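Local coordinates for protein forkhead-associated 1 (Saccharomyces cerevisiae, PDB 6C4U) that is an engineered forkhead-associated domain that binds a phosphothreonine-containing peptide of the human transcription factor c-Myc, at residues F61-L64 and N70-L73; T81-Q86 and Q94-G99. All coordinates share one frame; numbering follows the deposited sequence.

Contact 1 of 2, residues F61-L64 and N70-L73; sequences FQIL and NLLL
The ring of Phe61 meets Leu73 obliquely: CD1 of Leu73 comes within 3.4 Å of CD2 of Phe61, while Phe40 of strand 34-41 stacks on the same ring. These residues belong to the antiparallel hairpin of strands 61-66 and 71-75 in the FHA beta sandwich. Leu73 holds its CG anti to the backbone N, and chi1 (167°) and chi2 (68°) together bring CD1 to the ring. On this buried face Ile63 and Leu73 form a non-hydrogen-bonded pair, and CG2 of Ile63 touches CB of Leu71 at 4.1 Å; Phe6, touching both Ile63 and Leu71, brings strand 4-10 of the other sheet against this face. The hydrogen-bonded pair Leu64-Leu72 points to the opposite face, where the side chains meet near their roots, CB of Leu64 lying 4.2 Å from CB of Leu72. Two reciprocal bonds join this pair, one from Leu64 N to Leu72 O (2.8 Å) and one from Leu72 N to Leu64 O (2.9 Å), each with its donor in the plane of the accepting carbonyl. Leu64 O also receives a CA-H contact from Leu71, with CA of Leu71 at 3.2 Å.

Contact 2 of 2, residues T81-Q86 and Q94-G99; sequences TWLNGQ and QLLSQG
Leu83 and Leu96 have the nearest CA atoms across the two segments, yet these remain 8.6 Å apart and no hydrogen bond joins the segments. Strands 82-83 and 94-96 belong to different sheets of the FHA sandwich, so the contact is made by side chains across the gap between sheets. Leu83 opens a type I' turn that ends at Gln86. The turn is closed by Leu83 N to Gln86 O at 2.9 Å and by the longer Gln86 N to Leu83 O at 3.3 Å. Asn84 and Gly85 fill its two central positions with positive phi (52° and 68°), as this tight two-residue hairpin turn requires.

With CG anti to its backbone N (chi1 172°), Leu83 extends its isobutyl fork toward segment 94-99. Both methyls of Leu83 rest against one methyl of Leu96, from the same side: CD1 of Leu83 lies 3.9 Å from CD2 of Leu96, and CD2 of Leu83 stands 4.1 Å from that same CD2. CD2 of Leu83 also reaches 4.2 Å from CB of Gln94, making apolar use of the base of a polar side chain. Beyond CB, Gln94 bends at chi2 and carries its amide away from Leu83.

Polar links lie beside this small apolar cluster: Asn84 OD1 accepts a hydrogen bond from Glu101 N, at the start of strand 101-105, and in the loop before that strand Asp100 OD2 accepts one from Ser97 N. Strand 82-83 is flanked in its sheet by strands 101-105 and 86-87, whereas strand 94-96 is the outermost strand of the other sheet, next to strand 71-75. Leu73 of that neighbour touches both Leu83 and Leu96, placing the contact along the border between the two sheets.

How the contacts relate
Contact 1 and contact 2 lie about 10 Å apart, centre to centre, and are joined through strand 71-75, which belongs to contact 1 and borders strand 94-96 of contact 2. Contact 1 pairs it with strand 61-66; on its other edge it bonds to strand 94-96, probably through Leu73 N to Gln94 O at 2.7 Å and Leu71 O to Leu96 N at 2.9 Å. CD2 of Leu72 adds packing against CA of Leu95 at 3.8 Å. Sheet pairing thus passes into the packing between sheets. In FHA domains, loops at one end of the sandwich read phosphothreonine, and the connection from strand 71-75 to strand 82-83, which runs between the contacts, is probably one of them.

Contact 1 of 2, residues F61-L64 and N70-L73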
loop_
_atom_site.group_PDB
_atom_site.type_symbol
_atom_site.label_atom_id
_atom_site.label_comp_id
_atom_site.label_asym_id
_atom_site.label_seq_id
_atom_site.Cartn_x
_atom_site.Cartn_y
_atom_site.Cartn_z
ATOM N N PHE F 61 -1.143 -2.879 -6.016
ATOM C CA PHE F 61 -2.114 -2.098 -5.239
ATOM C C PHE F 61 -1.571 -0.707 -4.988
ATOM O O PHE F 61 -0.382 -0.467 -5.176
ATOM C CB PHE F 61 -2.536 -2.819 -3.935
ATOM C CG PHE F 61 -1.421 -3.014 -2.933
ATOM C CD1 PHE F 61 -0.627 -4.164 -2.977
ATOM C CD2 PHE F 61 -1.173 -2.079 -1.929
ATOM C CE1 PHE F 61 0.415 -4.343 -2.083
ATOM C CE2 PHE F 61 -0.140 -2.269 -1.016
ATOM C CZ PHE F 61 0.645 -3.391 -1.096
ATOM N N GLN F 62 -2.462 0.206 -4.616
ATOM C CA GLN F 62 -2.075 1.562 -4.296
ATOM C C GLN F 62 -2.591 1.891 -2.926
ATOM O O GLN F 62 -3.597 1.321 -2.471
ATOM C CB GLN F 62 -2.694 2.568 -5.283
ATOM C CG GLN F 62 -2.653 2.151 -6.743
ATOM C CD GLN F 62 -3.030 3.233 -7.693
ATOM O OE1 GLN F 62 -2.161 3.860 -8.269
ATOM N NE2 GLN F 62 -4.323 3.388 -7.929
ATOM N N ILE F 63 -1.908 2.822 -2.273
ATOM C CA ILE F 63 -2.371 3.389 -1.024
ATOM C C ILE F 63 -2.580 4.862 -1.292
ATOM O O ILE F 63 -1.724 5.519 -1.871
ATOM C CB ILE F 63 -1.380 3.112 0.129
ATOM C CG1 ILE F 63 -1.392 1.608 0.430
ATOM C CG2 ILE F 63 -1.743 3.921 1.370
ATOM C CD1 ILE F 63 -0.408 1.149 1.467
ATOM N N LEU F 64 -3.739 5.363 -0.901
ATOM C CA LEU F 64 -4.124 6.732 -1.194
ATOM C C LEU F 64 -4.220 7.520 0.092
ATOM O O LEU F 64 -4.829 7.061 1.054
ATOM C CB LEU F 64 -5.482 6.755 -1.876
ATOM C CG LEU F 64 -5.573 6.379 -3.338
ATOM C CD1 LEU F 64 -4.976 5.031 -3.687
ATOM C CD2 LEU F 64 -7.050 6.480 -3.710
ATOM N N ASN F 70 -6.544 10.120 6.296
ATOM C CA ASN F 70 -6.588 8.652 6.361
ATOM C C ASN F 70 -6.128 8.025 5.061
ATOM O O ASN F 70 -6.003 8.667 4.032
ATOM C CB ASN F 70 -8.009 8.151 6.657
ATOM C CG ASN F 70 -8.474 8.482 8.061
ATOM O OD1 ASN F 70 -7.678 8.702 8.977
ATOM N ND2 ASN F 70 -9.785 8.487 8.234
ATOM N N LEU F 71 -5.873 6.726 5.126
ATOM C CA LEU F 71 -5.276 5.979 4.037
ATOM C C LEU F 71 -6.292 4.998 3.488
ATOM O O LEU F 71 -7.074 4.426 4.230
ATOM C CB LEU F 71 -4.039 5.256 4.521
ATOM C CG LEU F 71 -2.951 6.140 5.134
ATOM C CD1 LEU F 71 -1.835 5.343 5.754
ATOM C CD2 LEU F 71 -2.441 7.157 4.111
ATOM N N LEU F 72 -6.251 4.787 2.185
ATOM C CA LEU F 72 -7.138 3.868 1.500
ATOM C C LEU F 72 -6.335 2.898 0.662
ATOM O O LEU F 72 -5.308 3.275 0.101
ATOM C CB LEU F 72 -8.078 4.647 0.593
ATOM C CG LEU F 72 -9.044 5.569 1.310
ATOM C CD1 LEU F 72 -9.589 6.559 0.294
ATOM C CD2 LEU F 72 -10.199 4.808 1.940
ATOM N N LEU F 73 -6.846 1.676 0.544
ATOM C CA LEU F 73 -6.197 0.618 -0.218
ATOM C C LEU F 73 -6.998 0.267 -1.492
ATOM O O LEU F 73 -8.165 -0.141 -1.404
ATOM C CB LEU F 73 -6.024 -0.609 0.683
ATOM C CG LEU F 73 -5.646 -1.926 -0.014
ATOM C CD1 LEU F 73 -4.250 -1.864 -0.583
ATOM C CD2 LEU F 73 -5.743 -3.090 0.925
#

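Contact 2 of 2, residues T81-Q86 and Q94-G99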
loop_
_atom_site.group_PDB
_atom_site.type_symbol
_atom_site.label_atom_id
_atom_site.label_comp_id
_atom_site.label_asym_id
_atom_site.label_seq_id
_atom_site.Cartn_x
_atom_site.Cartn_y
_atom_site.Cartn_z
ATOM N N THR F 81 -5.593 -9.112 -3.663
ATOM C CA THR F 81 -4.892 -8.493 -2.542
ATOM C C THR F 81 -5.758 -8.664 -1.306
ATOM O O THR F 81 -6.954 -8.384 -1.352
ATOM C CB THR F 81 -4.657 -6.994 -2.826
ATOM O OG1 THR F 81 -3.710 -6.873 -3.890
ATOM C CG2 THR F 81 -4.135 -6.240 -1.602
ATOM N N TRP F 82 -5.141 -9.108 -0.209
ATOM C CA TRP F 82 -5.838 -9.421 1.040
ATOM C C TRP F 82 -5.538 -8.390 2.101
ATOM O O TRP F 82 -4.388 -8.007 2.279
ATOM C CB TRP F 82 -5.392 -10.786 1.543
ATOM C CG TRP F 82 -6.105 -11.883 0.880
ATOM C CD1 TRP F 82 -7.129 -12.601 1.391
ATOM C CD2 TRP F 82 -5.873 -12.383 -0.438
ATOM N NE1 TRP F 82 -7.550 -13.529 0.480
ATOM C CE2 TRP F 82 -6.795 -13.418 -0.653
ATOM C CE3 TRP F 82 -4.974 -12.059 -1.453
ATOM C CZ2 TRP F 82 -6.855 -14.130 -1.839
ATOM C CZ3 TRP F 82 -5.031 -12.770 -2.640
ATOM C CH2 TRP F 82 -5.969 -13.799 -2.822
ATOM N N LEU F 83 -6.569 -7.955 2.809
ATOM C CA LEU F 83 -6.420 -6.992 3.892
ATOM C C LEU F 83 -6.914 -7.653 5.167
ATOM O O LEU F 83 -8.113 -7.940 5.291
ATOM C CB LEU F 83 -7.221 -5.729 3.599
ATOM C CG LEU F 83 -7.327 -4.707 4.726
ATOM C CD1 LEU F 83 -5.965 -4.355 5.286
ATOM C CD2 LEU F 83 -7.996 -3.440 4.217
ATOM N N ASN F 84 -5.991 -7.892 6.103
ATOM C CA ASN F 84 -6.267 -8.662 7.321
ATOM C C ASN F 84 -6.903 -9.988 6.925
ATOM O O ASN F 84 -7.964 -10.363 7.418
ATOM C CB ASN F 84 -7.162 -7.880 8.299
ATOM C CG ASN F 84 -6.558 -6.538 8.686
ATOM O OD1 ASN F 84 -5.343 -6.418 8.925
ATOM N ND2 ASN F 84 -7.401 -5.512 8.738
ATOM N N GLY F 85 -6.260 -10.663 5.977
ATOM C CA GLY F 85 -6.667 -11.993 5.563
ATOM C C GLY F 85 -7.995 -12.153 4.841
ATOM O O GLY F 85 -8.397 -13.281 4.593
ATOM N N GLN F 86 -8.667 -11.054 4.490
ATOM C CA GLN F 86 -9.872 -11.086 3.646
ATOM C C GLN F 86 -9.552 -10.414 2.319
ATOM O O GLN F 86 -9.077 -9.286 2.313
ATOM C CB GLN F 86 -11.017 -10.346 4.322
ATOM C CG GLN F 86 -11.493 -10.995 5.606
ATOM C CD GLN F 86 -12.118 -9.967 6.561
ATOM O OE1 GLN F 86 -11.428 -9.064 7.044
ATOM N NE2 GLN F 86 -13.422 -10.097 6.831
ATOM N N GLN F 94 -10.691 0.656 0.157
ATOM C CA GLN F 94 -10.890 0.206 1.556
ATOM C C GLN F 94 -10.072 1.022 2.553
ATOM O O GLN F 94 -8.892 1.281 2.306
ATOM C CB GLN F 94 -10.507 -1.268 1.709
ATOM C CG GLN F 94 -11.114 -2.211 0.677
ATOM C CD GLN F 94 -12.607 -2.374 0.789
ATOM O OE1 GLN F 94 -13.270 -1.717 1.587
ATOM N NE2 GLN F 94 -13.154 -3.295 -0.023
ATOM N N LEU F 95 -10.688 1.389 3.679
ATOM C CA LEU F 95 -10.018 2.173 4.731
ATOM C C LEU F 95 -8.946 1.353 5.439
ATOM O O LEU F 95 -9.210 0.221 5.841
ATOM C CB LEU F 95 -11.035 2.623 5.790
ATOM C CG LEU F 95 -10.509 3.726 6.733
ATOM C CD1 LEU F 95 -10.558 5.125 6.077
ATOM C CD2 LEU F 95 -11.288 3.723 8.031
ATOM N N LEU F 96 -7.757 1.923 5.588
ATOM C CA LEU F 96 -6.673 1.292 6.331
ATOM C C LEU F 96 -6.672 1.793 7.760
ATOM O O LEU F 96 -6.608 2.995 8.016
ATOM C CB LEU F 96 -5.310 1.562 5.707
ATOM C CG LEU F 96 -5.057 0.889 4.372
ATOM C CD1 LEU F 96 -3.750 1.393 3.796
ATOM C CD2 LEU F 96 -4.984 -0.607 4.538
ATOM N N SER F 97 -6.799 0.836 8.686
ATOM C CA SER F 97 -6.665 1.069 10.110
ATOM C C SER F 97 -5.209 0.824 10.525
ATOM O O SER F 97 -4.432 0.159 9.818
ATOM C CB SER F 97 -7.591 0.144 10.905
ATOM O OG SER F 97 -8.909 0.114 10.377
ATOM N N GLN F 98 -4.866 1.371 11.684
ATOM C CA GLN F 98 -3.596 1.095 12.337
ATOM C C GLN F 98 -3.269 -0.395 12.434
ATOM O O GLN F 98 -4.147 -1.206 12.729
ATOM C CB GLN F 98 -3.558 1.769 13.711
ATOM C CG GLN F 98 -2.293 1.529 14.482
ATOM C CD GLN F 98 -1.059 2.082 13.793
ATOM O OE1 GLN F 98 -0.542 3.114 14.142
ATOM N NE2 GLN F 98 -0.644 1.475 12.667
ATOM N N GLY F 99 -2.019 -0.748 12.138
ATOM C CA GLY F 99 -1.585 -2.126 12.240
ATOM C C GLY F 99 -2.186 -3.110 11.259
ATOM O O GLY F 99 -2.069 -4.309 11.477
#